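Local coordinates for alginate lyase (PDB 3NNB), which probably cleaves the glycosidic bonds of alginate by beta-elimination, using a largely helical fold, at residues A21-P24 with L25-P28; L96-N99 with K100-D103; G87-N90 with P91-K95; T200-V203 with E204-T208; F250-K253 with R254-Q258. One frame throughout, in Å; residues are numbered along the deposited sequence.

Contact 1: A21-P24 with L25-P28; sequences ADSP and LYAP
Ser23 O receives two backbone N-H groups from the beta turn that it opens, with Pro24 at the second position and Leu25 at the third. Tyr26 N closes that turn, reaching Ser23 O at 3.1 Å from above the carbonyl plane. Ala27 N adds an i to i+4 bond to the same Ser23 O at 2.8 Å, almost in line with the C=O bond (172°), so the two donors meet the oxygen from different directions. A weaker CA-H...O contact, 3.3 Å from Ala27 CA to Ala21 O, brings the earlier end of the loop against the turn.

Carbon atoms of Ala27 and Pro28 pack against backbone carbonyl oxygens. Ala27 CB lies 3.2 Å from Ser23 O, so a small methyl fits closely against this carbonyl. Pro28 brings CD to 3.5 Å from Pro24 O; it has no N-H to leave without a partner as helix 27-41 begins. Pro24, its phi fixed by the ring, sits in the turn that leads into that helix.

Among the side chains, Ser23 OG sits between its own N and carbonyl carbon (chi1 74°) and comes within 3.5 Å of Tyr26 CD2, oblique to the ring. That hydroxyl is hydrogen-bonded to Lys20 O, back toward helix 11-19. Tyr26 OH is hydrogen-bonded to Glu382, the last residue of the chain.

Backbone bonds thus shape this tight entry into helix 27-41, while the polar ends of Ser23 and Tyr26 tie it to the preceding loop and to the C-terminus.

Contact 2: L96-N99 with K100-D103; sequences LDRN and KLGD
Asp97 O accepts the N-H of Leu101 at 2.9 Å in a nearly straight bond (168°), and Gly102 N follows suit with Arg98 O, also at 2.9 Å. The close-packed part lies around these two bonds. Arg98, bent at chi2 (65°), turns forward along the helix until NH1 is 3.8 Å from Gly102 CA, with Gly102 N at the edge of the guanidinium and in its plane. Glycine suits this place because a beta carbon would press on that NH1. Leu101 is buried and packs on Trp134 of helix 121-136, while the Asp97 carboxylate forms a salt bridge with Lys51 and takes the N-H of Met64.

The other side is looser and more polar. A water accepts from Lys100 N at 2.9 Å and also hydrogen-bonds Leu96 O, filling in where the chain has not yet closed a regular turn. The partly exposed Lys100 bends away, its NZ in a salt bridge with Asp50.

Repeated i to i+4 bonds, with water taking a backbone N-H near the start, mark the opening turn of an alpha-helix, here helix 98-118, consistent with the alpha/alpha toroid fold of this alginate lyase family.

Contact 3: G87-N90 with P91-K95; sequences GQRN and PELDK
Asn90 and Glu92 close an Asx turn, built on an Asn-Pro pair, that leads into the 3-10 segment 91-95. Just before it, Arg89 in one of its two conformers brings its guanidinium NH2 to 3.8 Å from Leu93 CD2, a van der Waals touch of guanidinium on methyl at the exposed margin; Leu93 itself is buried and also packs on Met66 of strand 64-66.

Asn90 carries the rest. With CG swung opposite its own N (chi1 179°), the amide reaches forward over the start of the turn. Its OD1 accepts Glu92 N at 2.8 Å, the donor standing above the plane of the side-chain carbonyl. Pro91, with no N-H to satisfy and phi fixed by its ring, suits the position between them. On the other branch, Asn90 ND2 donates to Glu92 OE1 at 3.0 Å, meeting that oxygen on its anti side, with amide and carboxylate planes only 18° apart. Both groups have further partners: ND2 bonds to Trp70 O and OE1 to Tyr82 OH. An alanine in place of Asn90 removes the amide, which would probably leave Glu92 N and Trp70 O without their mates and the Glu92 carboxylate held by fewer bonds.

Glu92 OE2 forms a salt bridge with Lys95 NZ, a turn further along. Finally, the backbone carbonyl of Asn90 closes the first 3-10 turn: Leu93 N donates to Asn90 O at 3.0 Å (167°), from above the carbonyl plane.

Contact 4: T200-V203 with E204-T208; sequences TQLV and EWMQT
Glu204 N donates to Thr200 O at 3.0 Å, and the Glu204 side chain stays beside that carbonyl, with CG 3.4 Å from Thr200 O. Its carboxylate end is exposed, as befits a glutamate on the outer side of the helix.

Trp205 bonds through N to Gln201 O. With CG opposite the backbone N (chi1 178°), its indole swings out so that CE3 comes to 4.1 Å from Leu202 CD1, and the ring also meets His145. These i to i+4 bonds are the regular ladder of an alpha-helix, here the last turns of helix 189-208, with one flank buried against neighbouring helices.

Met206, present as selenomethionine, belongs to that flank. Its N donates to Leu202 O at 2.8 Å, in the carbonyl plane, and its SE lies 4.1 Å from Leu202 CG; a long, flexible apolar chain suits the space it shares with Leu230 and Tyr233 of helix 221-236. Gln207 N then reaches Val203 O along a more bent path (148°).

At Thr208 the pattern changes. Its N bonds to Trp205 O, only three residues back, while the hydroxyl OG1 donates to Glu204 O at 2.9 Å, a side-chain partner for a carbonyl near the helix end.

Contact 5: F250-K253 with R254-Q258; sequences FPEK and RLFAQ
Phe250 O is gripped by two backbone donors that approach from opposite faces of its carbonyl plane, Arg254 N at 2.9 Å and Leu255 N at 3.3 Å. Next along, Phe256 N donates to Pro251 O at 2.8 Å. The i to i+5 bonds of Leu255 and Phe256 mark a wider, pi-type turn within helix 240-258, kinked where the N atoms of Pro251 and Glu252 make no bond to the turn before.

Side chains pack closely round this bulge. Arg254 CB sits over one face of the Phe250 ring in a CH-pi contact, 4.1 Å from its centroid, while Leu255 CD2 meets Phe250 CE2 at 3.7 Å. Aromatic and aliphatic groups suit this buried flank, where Phe250 also touches Leu224 and Met288. Pro251 CB makes a second CH-pi contact, off-centre on the Phe256 ring.

Bent at chi2 (-58°), Arg254 runs alongside Lys253, whose CD lies 3.4 Å above the plane of the Arg254 guanidinium. The partners of this buried group include Asp227, in a salt bridge with NE, and Gln216 O, hydrogen-bonded to NH2. A leucine in place of Arg254 is likely to leave Asp227 without this cationic mate and Gln216 O without its donor. At the outer edge, Ala257 CB lies 3.4 Å from Lys253 O.

How the contacts relate
All five are local contacts that mix buried and more exposed residues: Phe250, Arg254 and Leu255 are buried in contact 5, whereas Asp22, Pro24 and Leu25 are exposed in contact 1. Contact 2, about 14 Å from the chain centre, lies deepest; contact 1, at about 26 Å, is the most peripheral. Contacts 2 and 3 touch: Asn99 ND2 probably bonds Asp94 OD1, linking the 3-10 segment to the helix it precedes. Contacts 4 and 5 do not touch, yet both pack on helix 221-236. Contacts 1 to 3 open helical turns with proline, water or a side-chain amide; contact 4 is a regular ladder, contact 5 a kinked pi-type turn with a proline and a buried charge.

Contact 1: A21-P24 with L25-P28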
loop_
_atom_site.group_PDB
_atom_site.type_symbol
_atom_site.label_atom_id
_atom_site.label_comp_id
_atom_site.label_asym_id
_atom_site.label_seq_id
_atom_site.Cartn_x
_atom_site.Cartn_y
_atom_site.Cartn_z
ATOM N N ALA A 21 8.351 16.546 -17.748
ATOM C CA ALA A 21 6.941 16.745 -17.317
ATOM C C ALA A 21 6.087 17.412 -18.388
ATOM O O ALA A 21 4.928 17.075 -18.569
ATOM C CB ALA A 21 6.935 17.600 -16.074
ATOM N N ASP A 22 6.678 18.349 -19.122
ATOM C CA ASP A 22 5.952 19.063 -20.156
ATOM C C ASP A 22 5.993 18.407 -21.550
ATOM O O ASP A 22 5.456 18.970 -22.498
ATOM C CB ASP A 22 6.497 20.489 -20.300
ATOM C CG ASP A 22 6.248 21.353 -19.088
ATOM O OD1 ASP A 22 5.281 21.121 -18.363
ATOM O OD2 ASP A 22 7.017 22.294 -18.854
ATOM N N SER A 23 6.643 17.258 -21.683
ATOM C CA SER A 23 6.688 16.513 -22.949
ATOM C C SER A 23 5.324 15.918 -23.270
ATOM O O SER A 23 4.455 15.800 -22.392
ATOM C CB SER A 23 7.715 15.407 -22.882
ATOM O OG SER A 23 7.249 14.334 -22.083
ATOM N N PRO A 24 5.094 15.560 -24.550
ATOM C CA PRO A 24 3.770 15.044 -24.898
ATOM C C PRO A 24 3.445 13.742 -24.208
ATOM O O PRO A 24 2.274 13.459 -23.948
ATOM C CB PRO A 24 3.870 14.841 -26.425
ATOM C CG PRO A 24 4.849 15.832 -26.855
ATOM C CD PRO A 24 5.867 15.938 -25.758
ATOM N N LEU A 25 4.477 12.992 -23.871
ATOM C CA LEU A 25 4.264 11.731 -23.202
ATOM C C LEU A 25 3.681 11.914 -21.788
ATOM O O LEU A 25 2.866 11.086 -21.364
ATOM C CB LEU A 25 5.557 10.941 -23.133
ATOM C CG LEU A 25 5.402 9.477 -22.749
ATOM C CD1 LEU A 25 4.353 8.765 -23.606
ATOM C CD2 LEU A 25 6.771 8.823 -22.872
ATOM N N TYR A 26 4.082 12.986 -21.085
ATOM C CA TYR A 26 3.742 13.139 -19.636
ATOM C C TYR A 26 2.799 14.283 -19.317
ATOM O O TYR A 26 2.155 14.299 -18.255
ATOM C CB TYR A 26 5.004 13.227 -18.780
ATOM C CG TYR A 26 5.894 12.009 -18.940
ATOM C CD1 TYR A 26 5.388 10.711 -18.762
ATOM C CD2 TYR A 26 7.229 12.138 -19.310
ATOM C CE1 TYR A 26 6.205 9.600 -18.932
ATOM C CE2 TYR A 26 8.043 11.043 -19.493
ATOM C CZ TYR A 26 7.534 9.773 -19.325
ATOM O OH TYR A 26 8.370 8.702 -19.540
ATOM N N ALA A 27 2.721 15.269 -20.209
ATOM C CA ALA A 27 1.944 16.434 -19.892
ATOM C C ALA A 27 0.480 16.180 -19.493
ATOM O O ALA A 27 -0.006 16.798 -18.539
ATOM C CB ALA A 27 2.055 17.478 -21.023
ATOM N N PRO A 28 -0.236 15.280 -20.194
ATOM C CA PRO A 28 -1.627 14.978 -19.794
ATOM C C PRO A 28 -1.754 14.455 -18.349
ATOM O O PRO A 28 -2.645 14.879 -17.591
ATOM C CB PRO A 28 -2.066 13.930 -20.817
ATOM C CG PRO A 28 -1.201 14.198 -22.018
ATOM C CD PRO A 28 0.115 14.644 -21.478
#

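Contact 2: L96-N99 with K100-D103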
loop_
_atom_site.group_PDB
_atom_site.type_symbol
_atom_site.label_atom_id
_atom_site.label_comp_id
_atom_site.label_asym_id
_atom_site.label_seq_id
_atom_site.Cartn_x
_atom_site.Cartn_y
_atom_site.Cartn_z
ATOM N N LEU A 96 -15.755 4.626 11.199
ATOM C CA LEU A 96 -14.528 4.599 12.009
ATOM C C LEU A 96 -13.402 5.320 11.247
ATOM O O LEU A 96 -13.687 6.246 10.505
ATOM C CB LEU A 96 -14.222 3.166 12.405
ATOM C CG LEU A 96 -15.340 2.459 13.167
ATOM C CD1 LEU A 96 -14.909 1.048 13.598
ATOM C CD2 LEU A 96 -15.754 3.317 14.393
ATOM N N ASP A 97 -12.136 4.964 11.483
ATOM C CA ASP A 97 -11.007 5.765 11.005
ATOM C C ASP A 97 -10.450 5.440 9.618
ATOM O O ASP A 97 -9.644 6.199 9.082
ATOM C CB ASP A 97 -9.851 5.675 12.021
ATOM C CG ASP A 97 -10.163 6.340 13.349
ATOM O OD1 ASP A 97 -10.944 7.322 13.334
ATOM O OD2 ASP A 97 -9.604 5.882 14.375
ATOM N N ARG A 98 -10.804 4.283 9.073
ATOM C CA ARG A 98 -10.107 3.730 7.874
ATOM C C ARG A 98 -10.171 4.658 6.670
ATOM O O ARG A 98 -9.141 4.888 5.998
ATOM C CB ARG A 98 -10.689 2.376 7.458
ATOM C CG ARG A 98 -10.108 1.826 6.190
ATOM C CD ARG A 98 -8.652 1.515 6.366
ATOM N NE ARG A 98 -8.026 0.977 5.152
ATOM C CZ ARG A 98 -7.461 1.719 4.200
ATOM N NH1 ARG A 98 -7.462 3.027 4.271
ATOM N NH2 ARG A 98 -6.870 1.118 3.161
ATOM N N ASN A 99 -11.356 5.175 6.377
ATOM C CA ASN A 99 -11.510 6.051 5.194
ATOM C C ASN A 99 -10.907 7.422 5.386
ATOM O O ASN A 99 -10.393 7.993 4.440
ATOM C CB ASN A 99 -12.979 6.113 4.736
ATOM C CG ASN A 99 -13.460 4.763 4.127
ATOM O OD1 ASN A 99 -12.638 3.937 3.723
ATOM N ND2 ASN A 99 -14.792 4.557 4.069
ATOM N N LYS A 100 -10.909 7.937 6.604
ATOM C CA LYS A 100 -10.219 9.186 6.892
ATOM C C LYS A 100 -8.707 9.011 6.715
ATOM O O LYS A 100 -8.043 9.858 6.107
ATOM C CB LYS A 100 -10.525 9.707 8.302
ATOM C CG LYS A 100 -11.983 10.093 8.658
ATOM C CD LYS A 100 -12.650 10.962 7.678
ATOM C CE LYS A 100 -13.953 11.609 8.282
ATOM N NZ LYS A 100 -13.721 13.031 8.820
ATOM N N LEU A 101 -8.162 7.904 7.232
ATOM C CA LEU A 101 -6.749 7.618 7.046
ATOM C C LEU A 101 -6.431 7.535 5.540
ATOM O O LEU A 101 -5.393 8.057 5.094
ATOM C CB LEU A 101 -6.368 6.328 7.796
ATOM C CG LEU A 101 -4.844 6.010 7.760
ATOM C CD1 LEU A 101 -4.349 5.405 9.074
ATOM C CD2 LEU A 101 -4.578 5.096 6.559
ATOM N N GLY A 102 -7.273 6.801 4.792
ATOM C CA GLY A 102 -7.097 6.681 3.353
ATOM C C GLY A 102 -7.091 8.039 2.666
ATOM O O GLY A 102 -6.274 8.291 1.779
ATOM N N ASP A 103 -8.058 8.880 3.017
ATOM C CA ASP A 103 -8.178 10.204 2.383
ATOM C C ASP A 103 -6.912 11.016 2.654
ATOM O O ASP A 103 -6.407 11.710 1.765
ATOM C CB ASP A 103 -9.357 10.995 2.941
ATOM C CG ASP A 103 -10.698 10.513 2.418
ATOM O OD1 ASP A 103 -10.753 9.772 1.426
ATOM O OD2 ASP A 103 -11.682 10.905 3.061
HETATM O O HOH W 1 -13.342 6.986 7.906
#

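Contact 3: G87-N90 with P91-K95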
loop_
_atom_site.group_PDB
_atom_site.type_symbol
_atom_site.label_atom_id
_atom_site.label_comp_id
_atom_site.label_asym_id
_atom_site.label_seq_id
_atom_site.Cartn_x
_atom_site.Cartn_y
_atom_site.Cartn_z
ATOM N N GLY A 87 -14.934 -10.596 0.537
ATOM C CA GLY A 87 -14.967 -9.775 -0.652
ATOM C C GLY A 87 -16.054 -8.728 -0.713
ATOM O O GLY A 87 -16.092 -7.923 -1.644
ATOM N N GLN A 88 -16.951 -8.728 0.268
ATOM C CA GLN A 88 -18.058 -7.768 0.324
ATOM C C GLN A 88 -17.842 -6.811 1.486
ATOM O O GLN A 88 -17.874 -7.241 2.647
ATOM C CB GLN A 88 -19.400 -8.510 0.459
ATOM C CG GLN A 88 -19.680 -9.511 -0.683
ATOM C CD GLN A 88 -21.100 -10.066 -0.634
ATOM O OE1 GLN A 88 -22.050 -9.344 -0.858
ATOM N NE2 GLN A 88 -21.235 -11.323 -0.316
ATOM N N ARG A 89 -17.585 -5.539 1.159
ATOM C CA ARG A 89 -17.202 -4.533 2.134
ATOM C C ARG A 89 -18.424 -3.892 2.821
ATOM O O ARG A 89 -19.276 -3.248 2.171
ATOM C CB ARG A 89 -16.280 -3.456 1.523
ATOM C CG ARG A 89 -14.910 -3.976 1.120
ATOM C CD ARG A 89 -14.002 -2.872 0.515
ATOM N NE ARG A 89 -13.462 -1.938 1.514
ATOM C CZ ARG A 89 -12.292 -2.046 2.154
ATOM N NH1 ARG A 89 -11.473 -3.070 1.937
ATOM N NH2 ARG A 89 -11.938 -1.106 3.046
ATOM N N ASN A 90 -18.485 -4.040 4.135
ATOM C CA ASN A 90 -19.593 -3.488 4.913
ATOM C C ASN A 90 -19.474 -1.967 5.028
ATOM O O ASN A 90 -18.481 -1.465 5.500
ATOM C CB ASN A 90 -19.558 -4.097 6.297
ATOM C CG ASN A 90 -20.650 -3.577 7.203
ATOM O OD1 ASN A 90 -21.375 -2.610 6.876
ATOM N ND2 ASN A 90 -20.722 -4.176 8.405
ATOM N N PRO A 91 -20.440 -1.232 4.483
ATOM C CA PRO A 91 -20.277 0.224 4.489
ATOM C C PRO A 91 -20.191 0.841 5.883
ATOM O O PRO A 91 -19.786 1.999 5.990
ATOM C CB PRO A 91 -21.499 0.713 3.714
ATOM C CG PRO A 91 -22.453 -0.394 3.729
ATOM C CD PRO A 91 -21.658 -1.664 3.790
ATOM N N GLU A 92 -20.596 0.122 6.922
ATOM C CA GLU A 92 -20.416 0.591 8.311
ATOM C C GLU A 92 -19.000 0.933 8.617
ATOM O O GLU A 92 -18.736 1.698 9.509
ATOM C CB GLU A 92 -20.845 -0.489 9.332
ATOM C CG GLU A 92 -22.316 -0.697 9.391
ATOM C CD GLU A 92 -22.697 -1.612 10.526
ATOM O OE1 GLU A 92 -22.167 -2.730 10.635
ATOM O OE2 GLU A 92 -23.561 -1.222 11.305
ATOM N N LEU A 93 -18.061 0.332 7.900
ATOM C CA LEU A 93 -16.650 0.648 8.176
ATOM C C LEU A 93 -16.309 2.136 8.071
ATOM O O LEU A 93 -15.365 2.621 8.716
ATOM C CB LEU A 93 -15.741 -0.218 7.327
ATOM C CG LEU A 93 -15.581 0.152 5.853
ATOM C CD1 LEU A 93 -14.536 1.289 5.669
ATOM C CD2 LEU A 93 -15.141 -1.106 5.109
ATOM N N ASP A 94 -17.123 2.873 7.319
ATOM C CA ASP A 94 -16.913 4.301 7.079
ATOM C C ASP A 94 -17.097 5.136 8.338
ATOM O O ASP A 94 -16.629 6.269 8.388
ATOM C CB ASP A 94 -17.873 4.787 5.994
ATOM C CG ASP A 94 -17.608 6.222 5.603
ATOM O OD1 ASP A 94 -16.455 6.500 5.201
ATOM O OD2 ASP A 94 -18.536 7.061 5.715
ATOM N N LYS A 95 -17.764 4.583 9.356
ATOM C CA LYS A 95 -18.009 5.301 10.611
ATOM C C LYS A 95 -16.744 5.466 11.456
ATOM O O LYS A 95 -16.695 6.308 12.361
ATOM C CB LYS A 95 -19.048 4.560 11.472
ATOM C CG LYS A 95 -20.443 4.466 10.881
ATOM C CD LYS A 95 -21.343 3.576 11.811
ATOM C CE LYS A 95 -22.625 3.020 11.111
ATOM N NZ LYS A 95 -23.136 1.742 11.777
#

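Contact 4: T200-V203 with E204-T208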
loop_
_atom_site.group_PDB
_atom_site.type_symbol
_atom_site.label_atom_id
_atom_site.label_comp_id
_atom_site.label_asym_id
_atom_site.label_seq_id
_atom_site.Cartn_x
_atom_site.Cartn_y
_atom_site.Cartn_z
ATOM N N THR A 200 9.163 5.805 14.140
ATOM C CA THR A 200 10.091 5.060 15.034
ATOM C C THR A 200 9.260 4.346 16.094
ATOM O O THR A 200 9.487 3.173 16.369
ATOM C CB THR A 200 11.113 5.993 15.695
ATOM O OG1 THR A 200 12.005 6.549 14.701
ATOM C CG2 THR A 200 11.893 5.269 16.762
ATOM N N GLN A 201 8.279 5.059 16.669
ATOM C CA GLN A 201 7.379 4.488 17.641
ATOM C C GLN A 201 6.502 3.400 17.074
ATOM O O GLN A 201 6.293 2.358 17.681
ATOM C CB GLN A 201 6.550 5.545 18.304
ATOM C CG GLN A 201 7.351 6.408 19.237
ATOM C CD GLN A 201 6.457 7.469 19.880
ATOM O OE1 GLN A 201 6.193 8.492 19.293
ATOM N NE2 GLN A 201 5.982 7.197 21.068
ATOM N N LEU A 202 5.994 3.607 15.875
ATOM C CA LEU A 202 5.248 2.544 15.206
ATOM C C LEU A 202 6.070 1.270 15.022
ATOM O O LEU A 202 5.583 0.183 15.290
ATOM C CB LEU A 202 4.735 3.037 13.849
ATOM C CG LEU A 202 3.930 2.007 13.054
ATOM C CD1 LEU A 202 2.596 1.613 13.769
ATOM C CD2 LEU A 202 3.695 2.424 11.616
ATOM N N VAL A 203 7.299 1.401 14.540
ATOM C CA VAL A 203 8.205 0.264 14.365
ATOM C C VAL A 203 8.498 -0.463 15.685
ATOM O O VAL A 203 8.430 -1.711 15.718
ATOM C CB VAL A 203 9.511 0.627 13.619
ATOM C CG1 VAL A 203 10.522 -0.612 13.680
ATOM C CG2 VAL A 203 9.192 1.046 12.132
ATOM N N GLU A 204 8.704 0.294 16.754
ATOM C CA GLU A 204 8.822 -0.288 18.088
ATOM C C GLU A 204 7.587 -1.100 18.463
ATOM O O GLU A 204 7.709 -2.192 19.004
ATOM C CB GLU A 204 9.073 0.802 19.129
ATOM C CG GLU A 204 10.495 1.333 19.040
ATOM C CD GLU A 204 10.766 2.485 19.978
ATOM O OE1 GLU A 204 9.835 3.104 20.499
ATOM O OE2 GLU A 204 11.956 2.765 20.160
ATOM N N TRP A 205 6.402 -0.554 18.195
ATOM C CA TRP A 205 5.185 -1.271 18.473
ATOM C C TRP A 205 5.097 -2.522 17.598
ATOM O O TRP A 205 4.666 -3.587 18.078
ATOM C CB TRP A 205 3.982 -0.341 18.243
ATOM C CG TRP A 205 2.682 -0.999 18.467
ATOM C CD1 TRP A 205 2.079 -1.232 19.675
ATOM C CD2 TRP A 205 1.838 -1.575 17.475
ATOM N NE1 TRP A 205 0.888 -1.899 19.483
ATOM C CE2 TRP A 205 0.719 -2.140 18.149
ATOM C CE3 TRP A 205 1.923 -1.714 16.087
ATOM C CZ2 TRP A 205 -0.285 -2.814 17.473
ATOM C CZ3 TRP A 205 0.911 -2.360 15.423
ATOM C CH2 TRP A 205 -0.181 -2.914 16.121
HETATM N N MSE A 206 5.433 -2.409 16.310
HETATM C CA MSE A 206 5.341 -3.556 15.384
HETATM C C MSE A 206 6.225 -4.726 15.840
HETATM O O MSE A 206 5.861 -5.888 15.681
HETATM C CB MSE A 206 5.741 -3.154 13.982
HETATM C CG MSE A 206 4.681 -2.309 13.308
HETATM SE SE MSE A 206 5.290 -1.580 11.608
HETATM C CE MSE A 206 5.338 -3.194 10.586
ATOM N N GLN A 207 7.375 -4.398 16.398
ATOM C CA GLN A 207 8.304 -5.436 16.831
ATOM C C GLN A 207 8.002 -6.049 18.207
ATOM O O GLN A 207 8.543 -7.098 18.521
ATOM C CB GLN A 207 9.734 -4.935 16.767
ATOM C CG GLN A 207 10.212 -4.792 15.320
ATOM C CD GLN A 207 11.624 -5.330 15.126
ATOM O OE1 GLN A 207 11.815 -6.415 14.575
ATOM N NE2 GLN A 207 12.609 -4.584 15.594
ATOM N N THR A 208 7.102 -5.440 18.981
ATOM C CA THR A 208 6.767 -5.898 20.339
ATOM C C THR A 208 5.330 -6.320 20.616
ATOM O O THR A 208 5.108 -7.196 21.442
ATOM C CB THR A 208 7.205 -4.869 21.406
ATOM O OG1 THR A 208 6.531 -3.612 21.179
ATOM C CG2 THR A 208 8.750 -4.702 21.357
#

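Contact 5: F250-K253 with R254-Q258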
loop_
_atom_site.group_PDB
_atom_site.type_symbol
_atom_site.label_atom_id
_atom_site.label_comp_id
_atom_site.label_asym_id
_atom_site.label_seq_id
_atom_site.Cartn_x
_atom_site.Cartn_y
_atom_site.Cartn_z
ATOM N N PHE A 250 13.249 -12.490 3.614
ATOM C CA PHE A 250 11.975 -12.427 2.887
ATOM C C PHE A 250 11.750 -13.587 1.884
ATOM O O PHE A 250 10.663 -14.155 1.853
ATOM C CB PHE A 250 11.833 -11.030 2.266
ATOM C CG PHE A 250 10.562 -10.766 1.508
ATOM C CD1 PHE A 250 9.432 -10.258 2.166
ATOM C CD2 PHE A 250 10.513 -10.933 0.136
ATOM C CE1 PHE A 250 8.301 -9.943 1.461
ATOM C CE2 PHE A 250 9.380 -10.631 -0.561
ATOM C CZ PHE A 250 8.296 -10.093 0.102
ATOM N N PRO A 251 12.772 -13.998 1.136
ATOM C CA PRO A 251 12.483 -15.105 0.185
ATOM C C PRO A 251 12.024 -16.373 0.869
ATOM O O PRO A 251 10.980 -16.931 0.495
ATOM C CB PRO A 251 13.829 -15.282 -0.545
ATOM C CG PRO A 251 14.399 -13.846 -0.526
ATOM C CD PRO A 251 14.103 -13.397 0.864
ATOM N N GLU A 252 12.743 -16.835 1.890
ATOM C CA GLU A 252 12.366 -18.069 2.569
ATOM C C GLU A 252 11.097 -17.910 3.394
ATOM O O GLU A 252 10.254 -18.784 3.389
ATOM C CB GLU A 252 13.513 -18.587 3.454
ATOM C CG GLU A 252 14.696 -19.103 2.656
ATOM C CD GLU A 252 15.828 -19.618 3.533
ATOM O OE1 GLU A 252 15.560 -20.348 4.511
ATOM O OE2 GLU A 252 16.987 -19.297 3.224
ATOM N N LYS A 253 10.933 -16.770 4.075
ATOM C CA LYS A 253 9.800 -16.577 4.968
ATOM C C LYS A 253 8.486 -16.344 4.232
ATOM O O LYS A 253 7.420 -16.826 4.680
ATOM C CB LYS A 253 10.062 -15.403 5.903
ATOM C CG LYS A 253 9.077 -15.282 7.054
ATOM C CD LYS A 253 9.429 -14.085 7.981
ATOM C CE LYS A 253 10.764 -14.224 8.667
ATOM N NZ LYS A 253 10.827 -15.486 9.481
ATOM N N ARG A 254 8.574 -15.655 3.093
ATOM C CA ARG A 254 7.373 -15.178 2.384
ATOM C C ARG A 254 7.247 -15.774 0.973
ATOM O O ARG A 254 6.276 -16.445 0.665
ATOM C CB ARG A 254 7.326 -13.647 2.306
ATOM C CG ARG A 254 7.485 -12.953 3.642
ATOM C CD ARG A 254 6.428 -13.355 4.679
ATOM N NE ARG A 254 6.701 -12.670 5.940
ATOM C CZ ARG A 254 5.991 -12.819 7.051
ATOM N NH1 ARG A 254 5.004 -13.687 7.115
ATOM N NH2 ARG A 254 6.290 -12.092 8.105
ATOM N N LEU A 255 8.242 -15.564 0.113
ATOM C CA LEU A 255 8.089 -15.996 -1.269
ATOM C C LEU A 255 7.971 -17.507 -1.393
ATOM O O LEU A 255 7.125 -18.014 -2.107
ATOM C CB LEU A 255 9.267 -15.529 -2.159
ATOM C CG LEU A 255 9.424 -14.009 -2.261
ATOM C CD1 LEU A 255 10.637 -13.670 -3.103
ATOM C CD2 LEU A 255 8.141 -13.276 -2.778
ATOM N N PHE A 256 8.864 -18.241 -0.732
ATOM C CA PHE A 256 8.902 -19.690 -0.958
ATOM C C PHE A 256 7.791 -20.388 -0.159
ATOM O O PHE A 256 7.459 -21.556 -0.431
ATOM C CB PHE A 256 10.278 -20.289 -0.627
ATOM C CG PHE A 256 11.452 -19.637 -1.350
ATOM C CD1 PHE A 256 11.298 -18.936 -2.544
ATOM C CD2 PHE A 256 12.737 -19.736 -0.813
ATOM C CE1 PHE A 256 12.388 -18.327 -3.183
ATOM C CE2 PHE A 256 13.826 -19.132 -1.468
ATOM C CZ PHE A 256 13.646 -18.449 -2.627
ATOM N N ALA A 257 7.255 -19.697 0.833
ATOM C CA ALA A 257 6.156 -20.211 1.621
ATOM C C ALA A 257 4.832 -20.073 0.838
ATOM O O ALA A 257 3.997 -20.971 0.886
ATOM C CB ALA A 257 6.066 -19.470 2.946
ATOM N N GLN A 258 4.648 -18.936 0.190
ATOM C CA GLN A 258 3.358 -18.503 -0.404
ATOM C C GLN A 258 3.183 -18.777 -1.903
ATOM O O GLN A 258 2.048 -18.730 -2.393
ATOM C CB GLN A 258 3.110 -17.013 -0.135
ATOM C CG GLN A 258 3.085 -16.672 1.342
ATOM C CD GLN A 258 2.578 -15.297 1.659
ATOM O OE1 GLN A 258 1.823 -14.665 0.877
ATOM N NE2 GLN A 258 2.979 -14.806 2.849
#